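Local coordinates for beta-Ala-His dipeptidase (Homo sapiens, PDB 3DLJ), which hydrolyses Xaa-His dipeptides, most actively carnosine and anserine, as a secreted, zinc-dependent homodimeric peptidase of the M20 family, at residues F27-T30 with L31-V35; P147-A150 with W151-V155. All coordinates share one frame; numbering follows the deposited sequence.

Contact 1. Residues F27-T30 with L31-V35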
ATOM      1  N   PHE A  27     -21.568  -6.865  -8.755  1.00 32.02           N
ATOM      2  CA  PHE A  27     -20.510  -6.127  -8.085  1.00 31.10           C
ATOM      3  C   PHE A  27     -19.156  -6.677  -8.585  1.00 30.46           C
ATOM      4  O   PHE A  27     -18.237  -5.930  -8.769  1.00 30.28           O
ATOM      5  CB  PHE A  27     -20.611  -6.235  -6.549  1.00 31.15           C
ATOM      6  CG  PHE A  27     -21.774  -5.451  -5.903  1.00 31.03           C
ATOM      7  CD1 PHE A  27     -22.490  -4.484  -6.602  1.00 31.22           C
ATOM      8  CD2 PHE A  27     -22.103  -5.673  -4.558  1.00 29.62           C
ATOM      9  CE1 PHE A  27     -23.509  -3.760  -5.998  1.00 30.96           C
ATOM     10  CE2 PHE A  27     -23.112  -4.965  -3.940  1.00 29.42           C
ATOM     11  CZ  PHE A  27     -23.833  -4.004  -4.653  1.00 30.94           C
ATOM     12  N   VAL A  28     -19.076  -7.995  -8.781  1.00 30.14           N
ATOM     13  CA  VAL A  28     -17.894  -8.723  -9.244  1.00 29.32           C
ATOM     14  C   VAL A  28     -17.617  -8.477 -10.728  1.00 30.00           C
ATOM     15  O   VAL A  28     -16.466  -8.498 -11.151  1.00 30.33           O
ATOM     16  CB  VAL A  28     -18.048 -10.271  -9.007  1.00 29.22           C
ATOM     17  CG1 VAL A  28     -16.993 -11.073  -9.794  1.00 28.46           C
ATOM     18  CG2 VAL A  28     -17.970 -10.607  -7.527  1.00 28.19           C
ATOM     19  N   GLN A  29     -18.665  -8.235 -11.515  1.00 29.87           N
ATOM     20  CA  GLN A  29     -18.483  -7.897 -12.914  1.00 30.33           C
ATOM     21  C   GLN A  29     -17.995  -6.458 -13.058  1.00 30.12           C
ATOM     22  O   GLN A  29     -17.186  -6.182 -13.931  1.00 30.27           O
ATOM     23  CB  GLN A  29     -19.780  -8.130 -13.722  1.00 30.77           C
ATOM     24  CG  GLN A  29     -19.753  -7.567 -15.125  1.00 30.92           C
ATOM     25  CD  GLN A  29     -18.806  -8.320 -16.061  1.00 33.92           C
ATOM     26  OE1 GLN A  29     -18.578  -9.523 -15.913  1.00 33.92           O
ATOM     27  NE2 GLN A  29     -18.258  -7.605 -17.034  1.00 32.80           N
ATOM     28  N   THR A  30     -18.483  -5.539 -12.222  1.00 29.93           N
ATOM     29  CA  THR A  30     -17.931  -4.188 -12.242  1.00 30.61           C
ATOM     30  C   THR A  30     -16.435  -4.229 -11.903  1.00 31.05           C
ATOM     31  O   THR A  30     -15.630  -3.578 -12.568  1.00 31.57           O
ATOM     32  CB  THR A  30     -18.649  -3.236 -11.298  1.00 30.91           C
ATOM     33  OG1 THR A  30     -20.031  -3.178 -11.665  1.00 31.82           O
ATOM     34  CG2 THR A  30     -18.048  -1.836 -11.397  1.00 29.33           C
ATOM     35  N   LEU A  31     -16.055  -5.025 -10.906  1.00 30.48           N
ATOM     36  CA  LEU A  31     -14.645  -5.135 -10.588  1.00 30.10           C
ATOM     37  C   LEU A  31     -13.833  -5.679 -11.773  1.00 30.58           C
ATOM     38  O   LEU A  31     -12.758  -5.171 -12.070  1.00 31.31           O
ATOM     39  CB  LEU A  31     -14.434  -5.948  -9.303  1.00 29.75           C
ATOM     40  CG  LEU A  31     -12.982  -6.139  -8.852  1.00 29.92           C
ATOM     41  CD1 LEU A  31     -12.274  -4.795  -8.662  1.00 27.59           C
ATOM     42  CD2 LEU A  31     -12.914  -6.998  -7.564  1.00 28.63           C
ATOM     43  N   LYS A  32     -14.343  -6.719 -12.432  1.00 31.40           N
ATOM     44  CA  LYS A  32     -13.742  -7.274 -13.648  1.00 31.95           C
ATOM     45  C   LYS A  32     -13.510  -6.178 -14.711  1.00 32.01           C
ATOM     46  O   LYS A  32     -12.430  -6.103 -15.310  1.00 31.63           O
ATOM     47  CB  LYS A  32     -14.637  -8.394 -14.212  1.00 31.69           C
ATOM     48  CG  LYS A  32     -14.077  -9.103 -15.456  1.00 32.03           C
ATOM     49  CD  LYS A  32     -14.891 -10.370 -15.768  1.00 33.14           C
ATOM     50  CE  LYS A  32     -14.068 -11.394 -16.576  1.00 33.22           C
ATOM     51  NZ  LYS A  32     -14.176 -11.153 -18.044  1.00 33.86           N
ATOM     52  N   GLU A  33     -14.515  -5.315 -14.895  1.00 32.17           N
ATOM     53  CA  GLU A  33     -14.436  -4.185 -15.827  1.00 32.46           C
ATOM     54  C   GLU A  33     -13.449  -3.122 -15.380  1.00 32.31           C
ATOM     55  O   GLU A  33     -12.757  -2.551 -16.212  1.00 32.84           O
ATOM     56  CB  GLU A  33     -15.799  -3.546 -16.040  1.00 32.47           C
ATOM     57  CG  GLU A  33     -16.771  -4.415 -16.818  1.00 36.23           C
ATOM     58  CD  GLU A  33     -18.214  -3.949 -16.691  1.00 41.97           C
ATOM     59  OE1 GLU A  33     -19.101  -4.692 -17.160  1.00 44.32           O
ATOM     60  OE2 GLU A  33     -18.477  -2.857 -16.122  1.00 44.56           O
ATOM     61  N   TRP A  34     -13.377  -2.832 -14.085  1.00 31.56           N
ATOM     62  CA  TRP A  34     -12.399  -1.830 -13.619  1.00 31.61           C
ATOM     63  C   TRP A  34     -10.949  -2.346 -13.702  1.00 30.91           C
ATOM     64  O   TRP A  34     -10.066  -1.604 -14.052  1.00 31.41           O
ATOM     65  CB  TRP A  34     -12.734  -1.292 -12.214  1.00 31.05           C
ATOM     66  CG  TRP A  34     -13.851  -0.276 -12.183  1.00 30.06           C
ATOM     67  CD1 TRP A  34     -14.912  -0.193 -13.040  1.00 29.24           C
ATOM     68  CD2 TRP A  34     -14.053   0.752 -11.193  1.00 29.83           C
ATOM     69  NE1 TRP A  34     -15.742   0.835 -12.667  1.00 30.41           N
ATOM     70  CE2 TRP A  34     -15.243   1.436 -11.540  1.00 30.75           C
ATOM     71  CE3 TRP A  34     -13.343   1.161 -10.052  1.00 29.67           C
ATOM     72  CZ2 TRP A  34     -15.736   2.519 -10.801  1.00 29.47           C
ATOM     73  CZ3 TRP A  34     -13.831   2.245  -9.308  1.00 30.05           C
ATOM     74  CH2 TRP A  34     -15.021   2.909  -9.692  1.00 30.21           C
ATOM     75  N   VAL A  35     -10.744  -3.620 -13.386  1.00 30.99           N
ATOM     76  CA  VAL A  35      -9.451  -4.295 -13.468  1.00 30.46           C
ATOM     77  C   VAL A  35      -8.891  -4.368 -14.913  1.00 31.20           C
ATOM     78  O   VAL A  35      -7.681  -4.287 -15.124  1.00 31.57           O
ATOM     79  CB  VAL A  35      -9.540  -5.736 -12.816  1.00 30.61           C
ATOM     80  CG1 VAL A  35      -8.420  -6.668 -13.342  1.00 27.69           C
ATOM     81  CG2 VAL A  35      -9.506  -5.641 -11.274  1.00 28.84           C
TER
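Q29 carries its CG anti to the backbone N (chi1 169°) and then bends at the next bond, whereas E33, one turn further on, keeps CG anti to its carbonyl carbon and runs extended from there; their ends therefore meet above the helix surface, the two chains crossing at about a right angle. Q29 NE2 donates to E33 OE1 over 3.0 Å in a nearly straight bond, 173° at the hydrogen. The accepting oxygen lies in the plane of the amide, yet the amide reaches it on its anti side, from 28° out of the carboxylate plane. The same oxygen rests 3.6 Å from Q29 CG, and beneath it E33 CG comes within 3.4 Å of Q29 O. The other end of the amide, Q29 OE1, passes the aliphatic chain of K32 at 3.8 Å from CD. Q29 and E33 lie on the exposed side of the amphipathic helix 24-35, while F27, L31 and W34 are buried on its other side, which packs on helices 46-65, 141-160 and 464-482. Toward that inner side, T30 and W34 project from the helix together. T30 CG2 sits over one face of the indole, 4.1 Å from the centroid of the W34 five-membered ring, while its OG1 turns back to E26 O. W34 N is hydrogen-bonded to T30 O at 2.8 Å, tying the two residues together at the backbone as well. M55, V58, A59 and T62 of helix 46-65 also border the indole, and W34 O accepts a bond from K145 NZ.

Contact 2. Residues P147-A150 with W151-V155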
ATOM      1  N   PRO A 147     -11.444  -2.752  -2.820  1.00 29.32           N
ATOM      2  CA  PRO A 147     -11.954  -1.947  -1.706  1.00 29.33           C
ATOM      3  C   PRO A 147     -12.567  -0.582  -2.086  1.00 29.78           C
ATOM      4  O   PRO A 147     -13.489  -0.125  -1.416  1.00 31.16           O
ATOM      5  CB  PRO A 147     -10.718  -1.796  -0.780  1.00 28.59           C
ATOM      6  CG  PRO A 147      -9.815  -2.889  -1.149  1.00 27.19           C
ATOM      7  CD  PRO A 147      -9.998  -3.012  -2.668  1.00 28.95           C
ATOM      8  N   VAL A 148     -12.097   0.060  -3.141  1.00 30.38           N
ATOM      9  CA  VAL A 148     -12.784   1.270  -3.609  1.00 30.14           C
ATOM     10  C   VAL A 148     -14.206   0.940  -4.057  1.00 30.39           C
ATOM     11  O   VAL A 148     -15.160   1.661  -3.724  1.00 30.78           O
ATOM     12  CB  VAL A 148     -12.020   2.040  -4.724  1.00 29.68           C
ATOM     13  CG1 VAL A 148     -12.868   3.191  -5.277  1.00 27.79           C
ATOM     14  CG2 VAL A 148     -10.711   2.580  -4.199  1.00 29.29           C
ATOM     15  N   LEU A 149     -14.351  -0.155  -4.800  1.00 30.75           N
ATOM     16  CA  LEU A 149     -15.672  -0.560  -5.320  1.00 29.64           C
ATOM     17  C   LEU A 149     -16.579  -1.083  -4.235  1.00 29.01           C
ATOM     18  O   LEU A 149     -17.772  -0.884  -4.314  1.00 29.53           O
ATOM     19  CB  LEU A 149     -15.541  -1.577  -6.457  1.00 29.56           C
ATOM     20  CG  LEU A 149     -15.323  -0.931  -7.834  1.00 31.60           C
ATOM     21  CD1 LEU A 149     -14.955  -1.983  -8.898  1.00 30.72           C
ATOM     22  CD2 LEU A 149     -16.571  -0.131  -8.262  1.00 30.00           C
ATOM     23  N   ALA A 150     -16.015  -1.762  -3.239  1.00 28.25           N
ATOM     24  CA  ALA A 150     -16.776  -2.243  -2.099  1.00 28.02           C
ATOM     25  C   ALA A 150     -17.453  -1.087  -1.349  1.00 28.76           C
ATOM     26  O   ALA A 150     -18.629  -1.197  -0.965  1.00 29.37           O
ATOM     27  CB  ALA A 150     -15.901  -3.054  -1.168  1.00 27.11           C
ATOM     28  N   TRP A 151     -16.705   0.001  -1.159  1.00 29.21           N
ATOM     29  CA  TRP A 151     -17.198   1.265  -0.594  1.00 29.76           C
ATOM     30  C   TRP A 151     -18.259   1.891  -1.471  1.00 29.92           C
ATOM     31  O   TRP A 151     -19.340   2.246  -0.982  1.00 30.09           O
ATOM     32  CB  TRP A 151     -16.030   2.269  -0.384  1.00 29.06           C
ATOM     33  CG  TRP A 151     -16.429   3.576   0.263  1.00 29.33           C
ATOM     34  CD1 TRP A 151     -16.849   4.712  -0.380  1.00 30.22           C
ATOM     35  CD2 TRP A 151     -16.439   3.894   1.676  1.00 29.91           C
ATOM     36  NE1 TRP A 151     -17.133   5.706   0.539  1.00 29.90           N
ATOM     37  CE2 TRP A 151     -16.874   5.242   1.800  1.00 29.25           C
ATOM     38  CE3 TRP A 151     -16.102   3.183   2.844  1.00 28.81           C
ATOM     39  CZ2 TRP A 151     -16.989   5.889   3.044  1.00 29.33           C
ATOM     40  CZ3 TRP A 151     -16.220   3.837   4.092  1.00 28.17           C
ATOM     41  CH2 TRP A 151     -16.658   5.168   4.172  1.00 29.54           C
ATOM     42  N   ILE A 152     -17.957   2.018  -2.770  1.00 30.28           N
ATOM     43  CA  ILE A 152     -18.914   2.575  -3.738  1.00 29.91           C
ATOM     44  C   ILE A 152     -20.186   1.721  -3.851  1.00 29.92           C
ATOM     45  O   ILE A 152     -21.302   2.258  -3.938  1.00 29.82           O
ATOM     46  CB  ILE A 152     -18.269   2.808  -5.142  1.00 30.64           C
ATOM     47  CG1 ILE A 152     -17.363   4.050  -5.118  1.00 30.38           C
ATOM     48  CG2 ILE A 152     -19.355   2.921  -6.241  1.00 30.07           C
ATOM     49  CD1 ILE A 152     -16.398   4.177  -6.322  1.00 29.83           C
ATOM     50  N   ASN A 153     -20.018   0.400  -3.867  1.00 29.54           N
ATOM     51  CA  ASN A 153     -21.147  -0.518  -3.959  1.00 28.75           C
ATOM     52  C   ASN A 153     -22.047  -0.431  -2.719  1.00 28.92           C
ATOM     53  O   ASN A 153     -23.250  -0.407  -2.866  1.00 28.71           O
ATOM     54  CB  ASN A 153     -20.680  -1.964  -4.226  1.00 28.88           C
ATOM     55  CG  ASN A 153     -20.037  -2.144  -5.622  1.00 29.40           C
ATOM     56  OD1 ASN A 153     -20.256  -1.358  -6.508  1.00 31.15           O
ATOM     57  ND2 ASN A 153     -19.253  -3.195  -5.793  1.00 27.77           N
ATOM     58  N   ALA A 154     -21.465  -0.378  -1.510  1.00 29.02           N
ATOM     59  CA  ALA A 154     -22.228  -0.089  -0.282  1.00 29.47           C
ATOM     60  C   ALA A 154     -23.143   1.151  -0.405  1.00 29.36           C
ATOM     61  O   ALA A 154     -24.338   1.091  -0.069  1.00 29.42           O
ATOM     62  CB  ALA A 154     -21.293   0.036   0.947  1.00 29.15           C
ATOM     63  N   VAL A 155     -22.575   2.269  -0.848  1.00 29.20           N
ATOM     64  CA  VAL A 155     -23.342   3.499  -1.083  1.00 29.73           C
ATOM     65  C   VAL A 155     -24.465   3.266  -2.084  1.00 30.16           C
ATOM     66  O   VAL A 155     -25.583   3.729  -1.884  1.00 31.08           O
ATOM     67  CB  VAL A 155     -22.449   4.668  -1.596  1.00 29.75           C
ATOM     68  CG1 VAL A 155     -23.322   5.842  -2.030  1.00 30.80           C
ATOM     69  CG2 VAL A 155     -21.485   5.124  -0.529  1.00 28.62           C
TER
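I152 follows V148 by one turn, and its side chain starts just past the V148 carbonyl oxygen. Its CB lies 3.6 Å from V148 O, and CG1, anti to the carbonyl carbon of I152 (chi1 -75°), stays beside the same oxygen at 3.5 Å. Beyond it, CD1 reaches V148 CG1 at 3.8 Å, a purely apolar meeting of two branches that travel together, and is still within van der Waals range of V148 O. The main chain joins the pair too, since I152 N donates to V148 O over 3.0 Å.

One residue on, N153 folds more closely over the preceding turn. A short backbone bond of 2.6 Å links N153 N to L149 O, and the side chain leans over that oxygen: N153 CG is 2.9 Å and ND2 3.1 Å from L149 O. The L149 carbonyl oxygen sits over the face of the amide, and ND2 does not point at it; Y467 and F27 are further neighbours. Replacing N153 with an alanine would probably leave a gap where the amide now lies between L149, F27 and Y467, and strip the F27 ring of its polar neighbour.

W151 projects to a different side, its indole stacked on F107 and meeting F474 and F478 edge-to-face, while I169 of the central sheet also touches it. P147, whose N makes no bond to the turn before, kinks the helix near its start. The whole is characteristic of the catalytic domain of M20 peptidases: a buried helix, 141-160, lies against a mixed sheet, and near its N-terminal end D143 binds both zinc ions.

Overall arrangement
Contact 1 on helix 24-35 and contact 2 on helix 141-160 pack directly against each other, their centres 12 Å apart. L149 is the chief go-between: its CD1 lies 3.6 Å from L31 CA, and its CG the same 3.6 Å from W34 CE3. The far end of the indole continues the seam, with W34 CH2 3.9 Å from I152 CD1. At the other end, the amide of N153 approaches the F27 ring, ND2 to CG 3.4 Å. Both contacts lie close to the two-zinc site, contact 2 the nearer: a bound zinc ion is about 8 Å from the side chain of P147, and one is about 12 Å from that of L31.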